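Local coordinates for protein (S)-2-haloacid dehalogenase IVA (Burkholderia cepacia, PDB 2NO4) that catalyses the hydrolytic dehalogenation of short-chain (S)-2-haloalkanoic acids to (R)-2-hydroxyalkanoic acids, with inversion of configuration, at residues G40-A45 with R83-E88; Q72-A77 with R96-Y101. One frame throughout, in Å; residues are numbered along the deposited sequence.

Interaction 1. Residues G40-A45 with R83-E88. With SO4 (sulfate ion), chain J.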
loop_
_atom_site.group_PDB
_atom_site.type_symbol
_atom_site.label_atom_id
_atom_site.label_comp_id
_atom_site.label_asym_id
_atom_site.label_seq_id
_atom_site.Cartn_x
_atom_site.Cartn_y
_atom_site.Cartn_z
ATOM N N GLY B 40 -25.645 0.672 -2.672
ATOM C CA GLY B 40 -26.112 2.031 -2.399
ATOM C C GLY B 40 -25.043 3.024 -2.784
ATOM O O GLY B 40 -24.038 2.656 -3.431
ATOM N N ALA B 41 -25.235 4.280 -2.380
ATOM C CA ALA B 41 -24.456 5.396 -2.918
ATOM C C ALA B 41 -22.943 5.417 -2.548
ATOM O O ALA B 41 -22.183 6.207 -3.095
ATOM C CB ALA B 41 -25.152 6.742 -2.581
ATOM N N SER B 42 -22.530 4.540 -1.638
ATOM C CA SER B 42 -21.115 4.354 -1.266
ATOM C C SER B 42 -20.330 3.439 -2.189
ATOM O O SER B 42 -19.145 3.221 -1.940
ATOM C CB SER B 42 -21.012 3.743 0.132
ATOM O OG SER B 42 -21.260 4.773 1.054
ATOM N N ALA B 43 -21.003 2.893 -3.197
ATOM C CA ALA B 43 -20.473 1.821 -4.030
ATOM C C ALA B 43 -19.089 2.183 -4.540
ATOM O O ALA B 43 -18.159 1.439 -4.330
ATOM C CB ALA B 43 -21.443 1.492 -5.202
ATOM N N GLU B 44 -18.936 3.340 -5.174
ATOM C CA GLU B 44 -17.606 3.701 -5.712
ATOM C C GLU B 44 -16.513 3.875 -4.616
ATOM O O GLU B 44 -15.401 3.351 -4.773
ATOM C CB GLU B 44 -17.673 4.922 -6.673
ATOM C CG GLU B 44 -16.295 5.353 -7.235
ATOM C CD GLU B 44 -15.541 4.208 -7.965
ATOM O OE1 GLU B 44 -16.205 3.354 -8.616
ATOM O OE2 GLU B 44 -14.281 4.148 -7.868
ATOM N N ALA B 45 -16.834 4.576 -3.521
ATOM C CA ALA B 45 -15.889 4.755 -2.436
ATOM C C ALA B 45 -15.543 3.393 -1.779
ATOM O O ALA B 45 -14.366 3.134 -1.448
ATOM C CB ALA B 45 -16.425 5.786 -1.403
ATOM N N ARG B 83 -17.510 -2.789 6.730
ATOM C CA ARG B 83 -17.634 -2.227 8.095
ATOM C C ARG B 83 -17.336 -0.702 8.132
ATOM O O ARG B 83 -17.975 0.056 8.833
ATOM C CB ARG B 83 -16.695 -2.963 9.057
ATOM C CG ARG B 83 -17.027 -4.410 9.269
ATOM C CD ARG B 83 -15.884 -5.148 9.989
ATOM N NE ARG B 83 -16.329 -6.474 10.430
ATOM C CZ ARG B 83 -15.541 -7.378 11.006
ATOM N NH1 ARG B 83 -14.240 -7.129 11.160
ATOM N NH2 ARG B 83 -16.056 -8.546 11.389
ATOM N N THR B 84 -16.350 -0.264 7.354
ATOM C CA THR B 84 -15.977 1.156 7.316
ATOM C C THR B 84 -17.186 1.983 6.878
ATOM O O THR B 84 -17.451 3.056 7.455
ATOM C CB THR B 84 -14.769 1.359 6.360
ATOM O OG1 THR B 84 -13.612 0.746 6.949
ATOM C CG2 THR B 84 -14.484 2.845 6.099
ATOM N N TYR B 85 -17.917 1.466 5.883
ATOM C CA TYR B 85 -19.093 2.156 5.329
ATOM C C TYR B 85 -20.395 1.896 6.091
ATOM O O TYR B 85 -21.486 2.376 5.683
ATOM C CB TYR B 85 -19.187 1.990 3.790
ATOM C CG TYR B 85 -18.132 2.867 3.147
ATOM C CD1 TYR B 85 -16.843 2.368 2.862
ATOM C CD2 TYR B 85 -18.383 4.236 2.943
ATOM C CE1 TYR B 85 -15.849 3.195 2.346
ATOM C CE2 TYR B 85 -17.419 5.070 2.407
ATOM C CZ TYR B 85 -16.160 4.563 2.124
ATOM O OH TYR B 85 -15.223 5.432 1.646
ATOM N N HIS B 86 -20.260 1.123 7.183
ATOM C CA HIS B 86 -21.359 0.734 8.105
ATOM C C HIS B 86 -22.553 0.201 7.300
ATOM O O HIS B 86 -23.700 0.625 7.498
ATOM C CB HIS B 86 -21.842 1.931 8.946
ATOM C CG HIS B 86 -20.948 2.320 10.079
ATOM N ND1 HIS B 86 -19.580 2.114 10.081
ATOM C CD2 HIS B 86 -21.222 2.978 11.229
ATOM C CE1 HIS B 86 -19.066 2.577 11.206
ATOM N NE2 HIS B 86 -20.036 3.119 11.913
ATOM N N LEU B 87 -22.296 -0.710 6.369
ATOM C CA LEU B 87 -23.357 -1.093 5.433
ATOM C C LEU B 87 -24.383 -2.032 6.083
ATOM O O LEU B 87 -24.033 -2.838 6.930
ATOM C CB LEU B 87 -22.767 -1.655 4.148
ATOM C CG LEU B 87 -22.351 -0.495 3.213
ATOM C CD1 LEU B 87 -21.368 -0.960 2.193
ATOM C CD2 LEU B 87 -23.572 0.077 2.516
ATOM N N GLU B 88 -25.660 -1.873 5.730
ATOM C CA GLU B 88 -26.663 -2.876 6.062
ATOM C C GLU B 88 -26.417 -4.192 5.277
ATOM O O GLU B 88 -26.004 -4.170 4.110
ATOM C CB GLU B 88 -28.060 -2.334 5.763
ATOM C CG GLU B 88 -29.149 -3.368 5.905
ATOM C CD GLU B 88 -30.536 -2.835 5.557
ATOM O OE1 GLU B 88 -31.533 -3.476 5.981
ATOM O OE2 GLU B 88 -30.645 -1.790 4.864
HETATM S S SO4 J . -19.738 -7.998 10.398
HETATM O O1 SO4 J . -20.875 -8.677 9.778
HETATM O O2 SO4 J . -18.800 -8.967 10.935
HETATM O O3 SO4 J . -19.070 -7.229 9.353
HETATM O O4 SO4 J . -20.154 -7.146 11.511
HETATM O O HOH W 1 -22.762 3.636 3.603
#

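Interaction 2. Residues Q72-A77 with R96-Y101. With SO4 (sulfate ion), chain K.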
loop_
_atom_site.group_PDB
_atom_site.type_symbol
_atom_site.label_atom_id
_atom_site.label_comp_id
_atom_site.label_asym_id
_atom_site.label_seq_id
_atom_site.Cartn_x
_atom_site.Cartn_y
_atom_site.Cartn_z
ATOM N N GLN B 72 -7.849 -14.713 0.582
ATOM C CA GLN B 72 -8.036 -14.351 1.987
ATOM C C GLN B 72 -7.894 -12.838 2.155
ATOM O O GLN B 72 -8.674 -12.217 2.850
ATOM C CB GLN B 72 -7.055 -15.081 2.908
ATOM C CG GLN B 72 -7.293 -14.802 4.419
ATOM C CD GLN B 72 -6.345 -15.566 5.320
ATOM O OE1 GLN B 72 -5.996 -16.709 5.037
ATOM N NE2 GLN B 72 -5.906 -14.931 6.405
ATOM N N LEU B 73 -6.880 -12.257 1.543
ATOM C CA LEU B 73 -6.700 -10.809 1.632
ATOM C C LEU B 73 -7.849 -10.005 1.006
ATOM O O LEU B 73 -8.207 -8.929 1.518
ATOM C CB LEU B 73 -5.392 -10.377 0.946
ATOM C CG LEU B 73 -4.120 -11.071 1.452
ATOM C CD1 LEU B 73 -2.872 -10.360 0.935
ATOM C CD2 LEU B 73 -4.091 -11.339 2.980
ATOM N N THR B 74 -8.374 -10.506 -0.114
ATOM C CA THR B 74 -9.519 -9.920 -0.810
ATOM C C THR B 74 -10.737 -9.905 0.132
ATOM O O THR B 74 -11.426 -8.904 0.250
ATOM C CB THR B 74 -9.808 -10.656 -2.149
ATOM O OG1 THR B 74 -8.616 -10.612 -2.953
ATOM C CG2 THR B 74 -10.986 -9.992 -2.926
ATOM N N ASP B 75 -10.969 -11.032 0.801
ATOM C CA ASP B 75 -12.033 -11.210 1.783
ATOM C C ASP B 75 -11.871 -10.235 2.975
ATOM O O ASP B 75 -12.804 -9.501 3.329
ATOM C CB ASP B 75 -12.034 -12.701 2.220
ATOM C CG ASP B 75 -13.248 -13.078 3.058
ATOM O OD1 ASP B 75 -13.299 -12.725 4.247
ATOM O OD2 ASP B 75 -14.159 -13.728 2.513
ATOM N N GLU B 76 -10.682 -10.214 3.575
ATOM C CA GLU B 76 -10.385 -9.334 4.702
ATOM C C GLU B 76 -10.562 -7.842 4.332
ATOM O O GLU B 76 -11.113 -7.076 5.103
ATOM C CB GLU B 76 -8.966 -9.589 5.218
ATOM C CG GLU B 76 -8.843 -10.974 5.882
ATOM C CD GLU B 76 -7.402 -11.371 6.189
ATOM O OE1 GLU B 76 -6.455 -10.723 5.677
ATOM O OE2 GLU B 76 -7.223 -12.385 6.924
ATOM N N ALA B 77 -10.076 -7.473 3.149
ATOM C CA ALA B 77 -10.208 -6.100 2.624
ATOM C C ALA B 77 -11.669 -5.712 2.396
ATOM O O ALA B 77 -12.068 -4.577 2.682
ATOM C CB ALA B 77 -9.351 -5.928 1.311
ATOM N N ARG B 96 -22.225 -11.863 -2.169
ATOM C CA ARG B 96 -22.446 -11.348 -3.528
ATOM C C ARG B 96 -21.192 -10.751 -4.158
ATOM O O ARG B 96 -20.866 -11.004 -5.330
ATOM C CB ARG B 96 -23.536 -10.276 -3.529
ATOM C CG ARG B 96 -24.957 -10.839 -3.548
ATOM C CD ARG B 96 -25.992 -9.702 -3.682
ATOM N NE ARG B 96 -26.103 -9.281 -5.084
ATOM C CZ ARG B 96 -27.100 -9.646 -5.892
ATOM N NH1 ARG B 96 -28.094 -10.404 -5.428
ATOM N NH2 ARG B 96 -27.114 -9.241 -7.163
ATOM N N LEU B 97 -20.486 -9.948 -3.377
ATOM C CA LEU B 97 -19.292 -9.232 -3.901
ATOM C C LEU B 97 -18.085 -10.169 -4.114
ATOM O O LEU B 97 -17.375 -10.063 -5.116
ATOM C CB LEU B 97 -18.979 -8.022 -3.021
ATOM C CG LEU B 97 -19.959 -6.828 -3.126
ATOM C CD1 LEU B 97 -19.543 -5.700 -2.182
ATOM C CD2 LEU B 97 -20.018 -6.306 -4.536
ATOM N N MET B 98 -17.892 -11.116 -3.195
ATOM C CA MET B 98 -16.875 -12.176 -3.366
ATOM C C MET B 98 -17.173 -13.106 -4.560
ATOM O O MET B 98 -16.253 -13.476 -5.296
ATOM C CB MET B 98 -16.696 -12.976 -2.063
ATOM C CG MET B 98 -16.082 -12.179 -0.890
ATOM S SD MET B 98 -14.470 -11.388 -1.234
ATOM C CE MET B 98 -13.333 -12.792 -1.290
ATOM N N SER B 99 -18.449 -13.466 -4.774
ATOM C CA SER B 99 -18.820 -14.268 -5.956
ATOM C C SER B 99 -18.561 -13.515 -7.231
ATOM O O SER B 99 -18.105 -14.096 -8.199
ATOM C CB SER B 99 -20.297 -14.672 -5.955
ATOM O OG SER B 99 -20.547 -15.408 -4.798
ATOM N N ALA B 100 -18.844 -12.215 -7.227
ATOM C CA ALA B 100 -18.583 -11.394 -8.392
ATOM C C ALA B 100 -17.089 -11.289 -8.664
ATOM O O ALA B 100 -16.662 -11.296 -9.808
ATOM C CB ALA B 100 -19.232 -10.015 -8.223
ATOM N N TYR B 101 -16.283 -11.238 -7.612
ATOM C CA TYR B 101 -14.850 -11.129 -7.752
ATOM C C TYR B 101 -14.276 -12.419 -8.330
ATOM O O TYR B 101 -13.319 -12.411 -9.112
ATOM C CB TYR B 101 -14.183 -10.824 -6.388
ATOM C CG TYR B 101 -12.872 -10.079 -6.576
ATOM C CD1 TYR B 101 -12.828 -8.677 -6.486
ATOM C CD2 TYR B 101 -11.683 -10.763 -6.905
ATOM C CE1 TYR B 101 -11.643 -7.987 -6.684
ATOM C CE2 TYR B 101 -10.503 -10.072 -7.124
ATOM C CZ TYR B 101 -10.504 -8.684 -7.006
ATOM O OH TYR B 101 -9.351 -8.002 -7.201
HETATM S S SO4 K . -3.395 -15.040 9.013
HETATM O O1 SO4 K . -4.004 -16.083 8.229
HETATM O O2 SO4 K . -3.252 -15.456 10.414
HETATM O O3 SO4 K . -2.069 -14.741 8.510
HETATM O O4 SO4 K . -4.308 -13.861 8.957
#

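Interaction 1. Residues G40-A45 with R83-E88
The Tyr85 ring meets Ser42 and Ala45 obliquely. Ser42 OG lies 3.5 Å from Tyr85 CD2, the nearest ring atom. Ala45 CB comes up to the phenol end and sits 3.3 Å from Tyr85 OH and 3.7 Å from Tyr85 CZ. The other flat group, the Arg83 guanidinium, takes a sulfate ion at its edge, in its plane. The contact belongs to the helical cap domain of this HAD-superfamily dehalogenase. It sets the start of helix 43-63 beside the end of helix 70-84. A type I turn from Gly40 to Ala43 leads into the first helix. A Schellman motif at His86, where phi is positive, ends the second. Tyr85 CG is anti to the carbonyl carbon (chi1 -74°), and this turns the ring toward Ser42 and Ala45. No direct hydrogen bond crosses between the segments. One water bridges them instead, donating to Tyr85 O at 2.7 Å and pairing with Ser42 OG. Leu46 and Leu49 of helix 43-63 add apolar packing to Tyr85. The sulfate probably comes from the crystallisation liquor; Arg90 NE also binds it. Arg83 grips it with two N-H groups, NE to O3 at 3.0 Å and NH2 to O2 at 2.8 Å. Arg83 O accepts twice, from His86 N and from His86 ND1 at 2.9 Å.

Interaction 2. Residues Q72-A77 with R96-Y101
Met98 is bent at both chi2 and chi3, and the folded chain brings its methyl CE against the backbone of Asp75. Met98 CE lies 3.6 Å from Asp75 N and 3.7 Å from Asp75 CB. The two side chains cross at about a right angle. Thr74 CG2 is anti to the backbone N, and OG1 lies beside that N. This torsion points the methyl branch at segment 96-101, while OG1 bonds to Phe70 O and Gln54 NE2. Thr74 CG2 stands over the centre of one face of the Tyr101 ring, 4.0 Å from the ring centroid, as a CH-pi contact. Thr74 CG2 also touches Met98 CE at 4.0 Å. Here helices 70-84 and 90-102 of the HAD cap domain pack roughly antiparallel. The local axes run at 145° and approach to 10.9 Å. The seam is buried, and no hydrogen bond spans the two segments. Tyr101 OH is held by Gln54 NE2, and the Tyr101 side chain lies about 4 Å from that of Tyr22 and about 5 Å from that of Arg51, both of which bind the haloacid. Asp75 OD1 forms a salt bridge with Lys94 NZ. Gln72 NE2 gives one N-H to Glu76 OE2 and the other to O1 of a sulfate ion, 2.9 Å away at a nearly straight 175°. Arg61 NH2 and Gln66 NE2 bind the same sulfate.

In the fold
From the N terminus, the chain first forms strand 16-19 of the parallel sheet, then enters the helical region. Segment 40-45 opens helix 43-63. Segment 72-77 follows in helix 70-84, and segment 83-88 comes at the end of that helix. There interaction 1 closes a largely helical loop of 37 residues. Segment 96-101 in helix 90-102 then closes interaction 2, across 18 residues. The two loops cross, since their segments alternate. Helix 70-84 is shared: its end meets the start of helix 43-63, and its earlier turns meet helix 90-102. The contact centres are 15 Å apart. Interaction 1 lies at the surface, and interaction 2 is buried nearer the substrate-binding residues.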